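Local coordinates for putative uncharacterized protein PH0242 (Pyrococcus horikoshii, PDB 3VU1) that is the C-terminal globular domain of AglB, an archaeal protein of the oligosaccharyltransferase family, and holds a bound calcium ion, at residues S22-S25 / K26-A30; G270-P274 / G275-L279; I283-G287 / R288-N292. All blocks are in the same frame, centred on the assembly; numbering follows the deposited sequence.

Contact 1: residues S22-S25 / K26-A30; sequences SNTS and KYATA
S25 and A28 are the ends of a type I beta turn that reverses the chain after helix 13-23, and the closing bond runs from A28 N to S25 O at 3.2 Å. Its N-H...O angle is 162°, but A28 N stands well above the carbonyl plane of S25 rather than within it. An ST turn is superimposed on the same residues: S25 OG accepts the N-H of Y27, with 2.8 Å between OG and Y27 N. That hydroxyl can arch over the turn because chi1 of 157° places OG opposite the S25 backbone N and beside the carbonyl carbon. It also hydrogen-bonds to D382 OD1, so one side-chain oxygen ties the turn to a distant part of the chain.

The packed side is formed by T24 and A28. T24 OG1 lies 4.0 Å from A28 CB, and both side chains rest on Y86 of strand 86-90, while the T24 hydroxyl is hydrogen-bonded back to L20 O in the last turns of the helix. Y27, by contrast, is buried, and its side chain touches D382.

The opposite character belongs to K26, whose CB directs the chain away from the residues before it. Its aliphatic part nevertheless follows its neighbour before the chain of this exposed lysine continues outward: K26 CG sits over the centre of the Y27 ring, 3.7 Å above the ring plane.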
loop_
_atom_site.group_PDB
_atom_site.type_symbol
_atom_site.label_atom_id
_atom_site.label_comp_id
_atom_site.label_asym_id
_atom_site.label_seq_id
_atom_site.Cartn_x
_atom_site.Cartn_y
_atom_site.Cartn_z
ATOM N N SER A 22 6.722 -7.132 18.922
ATOM C CA SER A 22 7.340 -8.446 19.161
ATOM C C SER A 22 7.937 -9.099 17.926
ATOM O O SER A 22 8.737 -10.000 18.067
ATOM C CB SER A 22 6.321 -9.432 19.746
ATOM O OG SER A 22 5.958 -9.077 21.069
ATOM N N ASN A 23 7.540 -8.678 16.726
ATOM C CA ASN A 23 7.825 -9.442 15.492
ATOM C C ASN A 23 8.560 -8.651 14.400
ATOM O O ASN A 23 9.014 -9.213 13.423
ATOM C CB ASN A 23 6.533 -10.075 14.912
ATOM C CG ASN A 23 5.957 -11.199 15.793
ATOM O OD1 ASN A 23 5.376 -10.965 16.846
ATOM N ND2 ASN A 23 6.093 -12.427 15.328
ATOM N N THR A 24 8.688 -7.348 14.561
ATOM C CA THR A 24 9.313 -6.546 13.535
ATOM C C THR A 24 10.547 -5.898 14.112
ATOM O O THR A 24 10.649 -5.705 15.328
ATOM C CB THR A 24 8.355 -5.459 12.974
ATOM O OG1 THR A 24 8.108 -4.443 13.952
ATOM C CG2 THR A 24 7.025 -6.054 12.579
ATOM N N SER A 25 11.483 -5.564 13.231
ATOM C CA SER A 25 12.665 -4.785 13.585
ATOM C C SER A 25 12.302 -3.482 14.292
ATOM O O SER A 25 11.251 -2.890 14.026
ATOM C CB SER A 25 13.439 -4.442 12.319
ATOM O OG SER A 25 14.245 -3.295 12.532
ATOM N N LYS A 26 13.195 -3.026 15.165
ATOM C CA LYS A 26 12.985 -1.785 15.898
ATOM C C LYS A 26 13.157 -0.578 14.975
ATOM O O LYS A 26 12.936 0.558 15.397
ATOM C CB LYS A 26 13.934 -1.690 17.109
ATOM C CG LYS A 26 15.408 -1.522 16.747
ATOM C CD LYS A 26 16.302 -1.374 17.971
ATOM C CE LYS A 26 17.680 -1.983 17.731
ATOM N NZ LYS A 26 18.638 -1.571 18.788
ATOM N N TYR A 27 13.551 -0.835 13.724
ATOM C CA TYR A 27 13.737 0.211 12.707
ATOM C C TYR A 27 12.663 0.174 11.613
ATOM O O TYR A 27 12.719 0.946 10.642
ATOM C CB TYR A 27 15.141 0.133 12.098
ATOM C CG TYR A 27 16.236 0.289 13.128
ATOM C CD1 TYR A 27 17.342 -0.559 13.134
ATOM C CD2 TYR A 27 16.151 1.273 14.132
ATOM C CE1 TYR A 27 18.338 -0.430 14.092
ATOM C CE2 TYR A 27 17.145 1.407 15.093
ATOM C CZ TYR A 27 18.235 0.550 15.066
ATOM O OH TYR A 27 19.227 0.670 16.018
ATOM N N ALA A 28 11.691 -0.727 11.775
ATOM C CA ALA A 28 10.590 -0.870 10.835
ATOM C C ALA A 28 9.620 0.312 10.920
ATOM O O ALA A 28 9.411 0.888 11.983
ATOM C CB ALA A 28 9.855 -2.161 11.113
ATOM N N THR A 29 9.019 0.637 9.781
ATOM C CA THR A 29 8.078 1.742 9.621
ATOM C C THR A 29 6.645 1.226 9.421
ATOM O O THR A 29 6.361 0.502 8.472
ATOM C CB THR A 29 8.482 2.567 8.386
ATOM O OG1 THR A 29 9.770 3.133 8.603
ATOM C CG2 THR A 29 7.506 3.692 8.123
ATOM N N ALA A 30 5.744 1.604 10.313
ATOM C CA ALA A 30 4.328 1.306 10.131
ATOM C C ALA A 30 3.567 2.606 9.900
ATOM O O ALA A 30 3.964 3.655 10.420
ATOM C CB ALA A 30 3.785 0.580 11.345
#

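Contact 2: residues G270-P274 / G275-L279; sequences GKLSP and GKHTL
H277 NE2 donates to the backbone oxygen S273 O, at 2.6 Å and with an N-H...O angle of 153°. The acceptor lies near the imidazole plane, so the ring addresses it with its edge, while NE2 is tilted 23° from the S273 carbonyl plane. S273 OG, 3.2 Å from NE2, adds only a weak second bond. One ring face receives a methyl: L272 CD2 lies 3.8 Å from H277 CE1, offset toward the rim, in a CH-pi contact. The same methyl reaches L279 CD2 at 3.9 Å, so one methyl bridges the imidazole face and the second leucine.

In the next shell, H277 ND1 is hydrogen-bonded to D260 OD2. With partners at both nitrogens the ring's rotation is fixed, and the nearby carboxylate would be expected to favour a protonated imidazole. L331 backs L272 and H277, and L272 pairs through its backbone with S487 and S489. G275, at a phi of 112°, lets the chain turn from P274 into strand 275-285.

A histidine of the strand is thus bonded to a carbonyl of the preceding loop, at the start of strand 275-285 in the four-stranded antiparallel sheet within the Peripheral 1 family region.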
loop_
_atom_site.group_PDB
_atom_site.type_symbol
_atom_site.label_atom_id
_atom_site.label_comp_id
_atom_site.label_asym_id
_atom_site.label_seq_id
_atom_site.Cartn_x
_atom_site.Cartn_y
_atom_site.Cartn_z
ATOM N N GLY A 270 2.078 -24.010 -6.584
ATOM C CA GLY A 270 2.106 -23.620 -5.182
ATOM C C GLY A 270 3.532 -23.928 -4.777
ATOM O O GLY A 270 4.427 -23.186 -5.129
ATOM N N LYS A 271 3.754 -25.059 -4.104
ATOM C CA LYS A 271 5.100 -25.533 -3.739
ATOM C C LYS A 271 6.015 -25.812 -4.944
ATOM O O LYS A 271 5.546 -26.004 -6.059
ATOM C CB LYS A 271 5.000 -26.776 -2.850
ATOM C CG LYS A 271 4.249 -26.526 -1.543
ATOM C CD LYS A 271 4.339 -27.715 -0.591
ATOM C CE LYS A 271 3.641 -27.460 0.746
ATOM N NZ LYS A 271 2.160 -27.609 0.641
ATOM N N LEU A 272 7.325 -25.801 -4.700
ATOM C CA LEU A 272 8.338 -26.138 -5.693
ATOM C C LEU A 272 9.283 -27.232 -5.159
ATOM O O LEU A 272 9.734 -27.176 -4.016
ATOM C CB LEU A 272 9.161 -24.900 -6.073
ATOM C CG LEU A 272 8.576 -23.873 -7.045
ATOM C CD1 LEU A 272 9.458 -22.629 -7.065
ATOM C CD2 LEU A 272 8.428 -24.431 -8.459
ATOM N N SER A 273 9.584 -28.221 -5.994
ATOM C CA SER A 273 10.530 -29.290 -5.639
ATOM C C SER A 273 11.948 -28.805 -5.827
ATOM O O SER A 273 12.198 -27.971 -6.691
ATOM C CB SER A 273 10.317 -30.483 -6.567
ATOM O OG SER A 273 10.642 -30.135 -7.911
ATOM N N PRO A 274 12.900 -29.340 -5.053
ATOM C CA PRO A 274 14.319 -29.096 -5.432
ATOM C C PRO A 274 14.575 -29.688 -6.828
ATOM O O PRO A 274 13.798 -30.527 -7.262
ATOM C CB PRO A 274 15.112 -29.883 -4.378
ATOM C CG PRO A 274 14.147 -30.135 -3.252
ATOM C CD PRO A 274 12.761 -30.164 -3.835
ATOM N N GLY A 275 15.637 -29.272 -7.511
ATOM C CA GLY A 275 15.916 -29.709 -8.873
ATOM C C GLY A 275 15.755 -28.546 -9.847
ATOM O O GLY A 275 15.448 -27.413 -9.427
ATOM N N LYS A 276 15.944 -28.822 -11.147
ATOM C CA LYS A 276 15.837 -27.802 -12.204
ATOM C C LYS A 276 14.408 -27.366 -12.474
ATOM O O LYS A 276 13.490 -28.184 -12.475
ATOM C CB LYS A 276 16.485 -28.258 -13.515
ATOM C CG LYS A 276 17.990 -28.274 -13.423
ATOM C CD LYS A 276 18.690 -28.730 -14.692
ATOM C CE LYS A 276 20.169 -28.973 -14.375
ATOM N NZ LYS A 276 21.013 -29.035 -15.608
ATOM N N HIS A 277 14.225 -26.072 -12.709
ATOM C CA HIS A 277 12.939 -25.567 -13.114
ATOM C C HIS A 277 13.097 -24.485 -14.135
ATOM O O HIS A 277 14.099 -23.755 -14.166
ATOM C CB HIS A 277 12.201 -24.976 -11.916
ATOM C CG HIS A 277 11.747 -25.985 -10.892
ATOM N ND1 HIS A 277 10.496 -26.532 -10.917
ATOM C CD2 HIS A 277 12.389 -26.494 -9.748
ATOM C CE1 HIS A 277 10.344 -27.357 -9.841
ATOM N NE2 HIS A 277 11.503 -27.334 -9.128
ATOM N N THR A 278 12.095 -24.349 -14.980
ATOM C CA THR A 278 11.981 -23.166 -15.780
ATOM C C THR A 278 10.708 -22.493 -15.317
ATOM O O THR A 278 9.626 -23.092 -15.340
ATOM C CB THR A 278 11.981 -23.494 -17.278
ATOM O OG1 THR A 278 13.315 -23.829 -17.647
ATOM C CG2 THR A 278 11.567 -22.292 -18.118
ATOM N N LEU A 279 10.848 -21.253 -14.867
ATOM C CA LEU A 279 9.765 -20.549 -14.195
ATOM C C LEU A 279 9.428 -19.276 -14.939
ATOM O O LEU A 279 10.318 -18.604 -15.499
ATOM C CB LEU A 279 10.177 -20.216 -12.759
ATOM C CG LEU A 279 10.621 -21.357 -11.845
ATOM C CD1 LEU A 279 11.157 -20.781 -10.547
ATOM C CD2 LEU A 279 9.466 -22.319 -11.577
#

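Contact 3: residues I283-G287 / R288-N292; sequences ISAFG and RDIKN. With CA (calcium ion), chain C.
I290 has CG1 opposite its carbonyl carbon (chi1 -61°) and a nearly extended chi2 of 156°, which carries CD1 back to I283; there it meets the CG2 branch at 3.8 Å. The CB atoms of both isoleucines face across the bend between strand 275-285 and the short strand 290-291, the tight connection between two beta strands that turns at G287, in the Peripheral 1 family region. A285 adds its CB on the same inner side, 4.1 Å from I290 CD1 and 3.8 Å from R288 O. These methyl contacts form a buried apolar patch that F253 extends against A285 and I290, with L341 also against I290.

The turn itself passes through G287, whose phi of 87° swings the chain out of its strand direction. R288 follows, and its side chain leads away to a salt bridge between NE and D78 OD1. The CB of F286 points away from the later residues, and its ring packs edge-to-face with F236.

The bend also contributes to the calcium site. E76 OE1, a ligand of the ion, accepts a hydrogen bond from G287 N, and D289 OD1 bonds to H319 N, the backbone of a residue whose carbonyl oxygen is another ligand. Both are second-shell bonds, consistent with holding first-shell groups in place. E322 OE1 also binds the metal. From the bend itself comes a backbone atom: while A285 CB joins the apolar patch, A285 O binds the calcium ion at 2.3 Å.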
loop_
_atom_site.group_PDB
_atom_site.type_symbol
_atom_site.label_atom_id
_atom_site.label_comp_id
_atom_site.label_asym_id
_atom_site.label_seq_id
_atom_site.Cartn_x
_atom_site.Cartn_y
_atom_site.Cartn_z
ATOM N N ILE A 283 5.359 -10.295 -12.267
ATOM C CA ILE A 283 5.854 -9.296 -11.336
ATOM C C ILE A 283 4.887 -8.129 -11.182
ATOM O O ILE A 283 4.360 -7.593 -12.164
ATOM C CB ILE A 283 7.248 -8.823 -11.765
ATOM C CG1 ILE A 283 8.233 -9.966 -11.477
ATOM C CG2 ILE A 283 7.619 -7.520 -11.065
ATOM C CD1 ILE A 283 9.684 -9.714 -11.845
ATOM N N SER A 284 4.635 -7.760 -9.936
ATOM C CA SER A 284 3.917 -6.531 -9.647
ATOM C C SER A 284 4.855 -5.511 -9.005
ATOM O O SER A 284 5.394 -5.761 -7.933
ATOM C CB SER A 284 2.731 -6.832 -8.751
ATOM O OG SER A 284 2.180 -5.631 -8.283
ATOM N N ALA A 285 5.098 -4.394 -9.687
ATOM C CA ALA A 285 5.913 -3.307 -9.124
ATOM C C ALA A 285 5.015 -2.145 -8.713
ATOM O O ALA A 285 4.298 -1.556 -9.552
ATOM C CB ALA A 285 6.985 -2.844 -10.103
ATOM N N PHE A 286 5.047 -1.825 -7.422
ATOM C CA PHE A 286 4.087 -0.884 -6.863
ATOM C C PHE A 286 4.620 0.540 -6.574
ATOM O O PHE A 286 5.293 0.793 -5.565
ATOM C CB PHE A 286 3.428 -1.461 -5.594
ATOM C CG PHE A 286 2.215 -0.688 -5.169
ATOM C CD1 PHE A 286 0.958 -1.016 -5.676
ATOM C CD2 PHE A 286 2.342 0.419 -4.318
ATOM C CE1 PHE A 286 -0.154 -0.288 -5.303
ATOM C CE2 PHE A 286 1.237 1.156 -3.959
ATOM C CZ PHE A 286 -0.013 0.800 -4.450
ATOM N N GLY A 287 4.282 1.485 -7.434
ATOM C CA GLY A 287 4.669 2.864 -7.186
ATOM C C GLY A 287 6.035 3.302 -7.675
ATOM O O GLY A 287 6.234 4.491 -7.912
ATOM N N ARG A 288 6.991 2.385 -7.790
ATOM C CA ARG A 288 8.278 2.726 -8.408
ATOM C C ARG A 288 8.790 1.685 -9.409
ATOM O O ARG A 288 8.511 0.487 -9.286
ATOM C CB ARG A 288 9.350 3.080 -7.361
ATOM C CG ARG A 288 9.835 1.925 -6.523
ATOM C CD ARG A 288 11.078 2.267 -5.704
ATOM N NE ARG A 288 10.911 3.555 -5.033
ATOM C CZ ARG A 288 11.901 4.327 -4.578
ATOM N NH1 ARG A 288 13.172 3.946 -4.688
ATOM N NH2 ARG A 288 11.610 5.489 -4.011
ATOM N N ASP A 289 9.550 2.150 -10.396
ATOM C CA ASP A 289 10.134 1.256 -11.397
ATOM C C ASP A 289 11.171 0.287 -10.840
ATOM O O ASP A 289 11.833 0.576 -9.824
ATOM C CB ASP A 289 10.766 2.078 -12.522
ATOM C CG ASP A 289 9.747 2.904 -13.283
ATOM O OD1 ASP A 289 8.564 2.505 -13.431
ATOM O OD2 ASP A 289 10.144 3.978 -13.737
ATOM N N ILE A 290 11.320 -0.855 -11.514
ATOM C CA ILE A 290 12.529 -1.687 -11.357
ATOM C C ILE A 290 13.624 -1.085 -12.259
ATOM O O ILE A 290 13.343 -0.807 -13.423
ATOM C CB ILE A 290 12.236 -3.145 -11.751
ATOM C CG1 ILE A 290 11.138 -3.704 -10.839
ATOM C CG2 ILE A 290 13.489 -3.997 -11.638
ATOM C CD1 ILE A 290 10.357 -4.856 -11.420
ATOM N N LYS A 291 14.822 -0.839 -11.719
ATOM C CA LYS A 291 15.984 -0.296 -12.470
ATOM C C LYS A 291 17.244 -1.017 -12.060
ATOM O O LYS A 291 17.575 -1.047 -10.863
ATOM C CB LYS A 291 16.259 1.182 -12.160
ATOM C CG LYS A 291 15.254 2.168 -12.715
ATOM C CD LYS A 291 15.584 3.616 -12.376
ATOM C CE LYS A 291 15.206 3.963 -10.947
ATOM N NZ LYS A 291 15.049 5.434 -10.777
ATOM N N ASN A 292 17.967 -1.565 -13.041
ATOM C CA ASN A 292 19.307 -2.115 -12.790
ATOM C C ASN A 292 19.246 -3.063 -11.652
ATOM O O ASN A 292 19.955 -2.887 -10.681
ATOM C CB ASN A 292 20.326 -1.004 -12.444
ATOM C CG ASN A 292 20.385 0.087 -13.501
ATOM O OD1 ASN A 292 20.448 -0.178 -14.700
ATOM N ND2 ASN A 292 20.317 1.316 -13.059
HETATM CA CA CA C . 2.277 -1.688 -10.673
#

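Contacts 2 and 3 share strand 275-285: contact 2 lies at its start and contact 3 at its end, with centres 24 Å apart and no contact beyond the short run of strand that joins them. The calcium ion belongs to contact 3, through A285, with E76, H319 and E322 completing the site. Contact 1 stands apart, leading into strand 30-32, in a different sheet; its nearest atoms are about 13 Å from contact 3 and about 21 Å from contact 2. All three are local, between neighbouring residues in the chain, and of the three only contact 3 supplies a ligand to the metal.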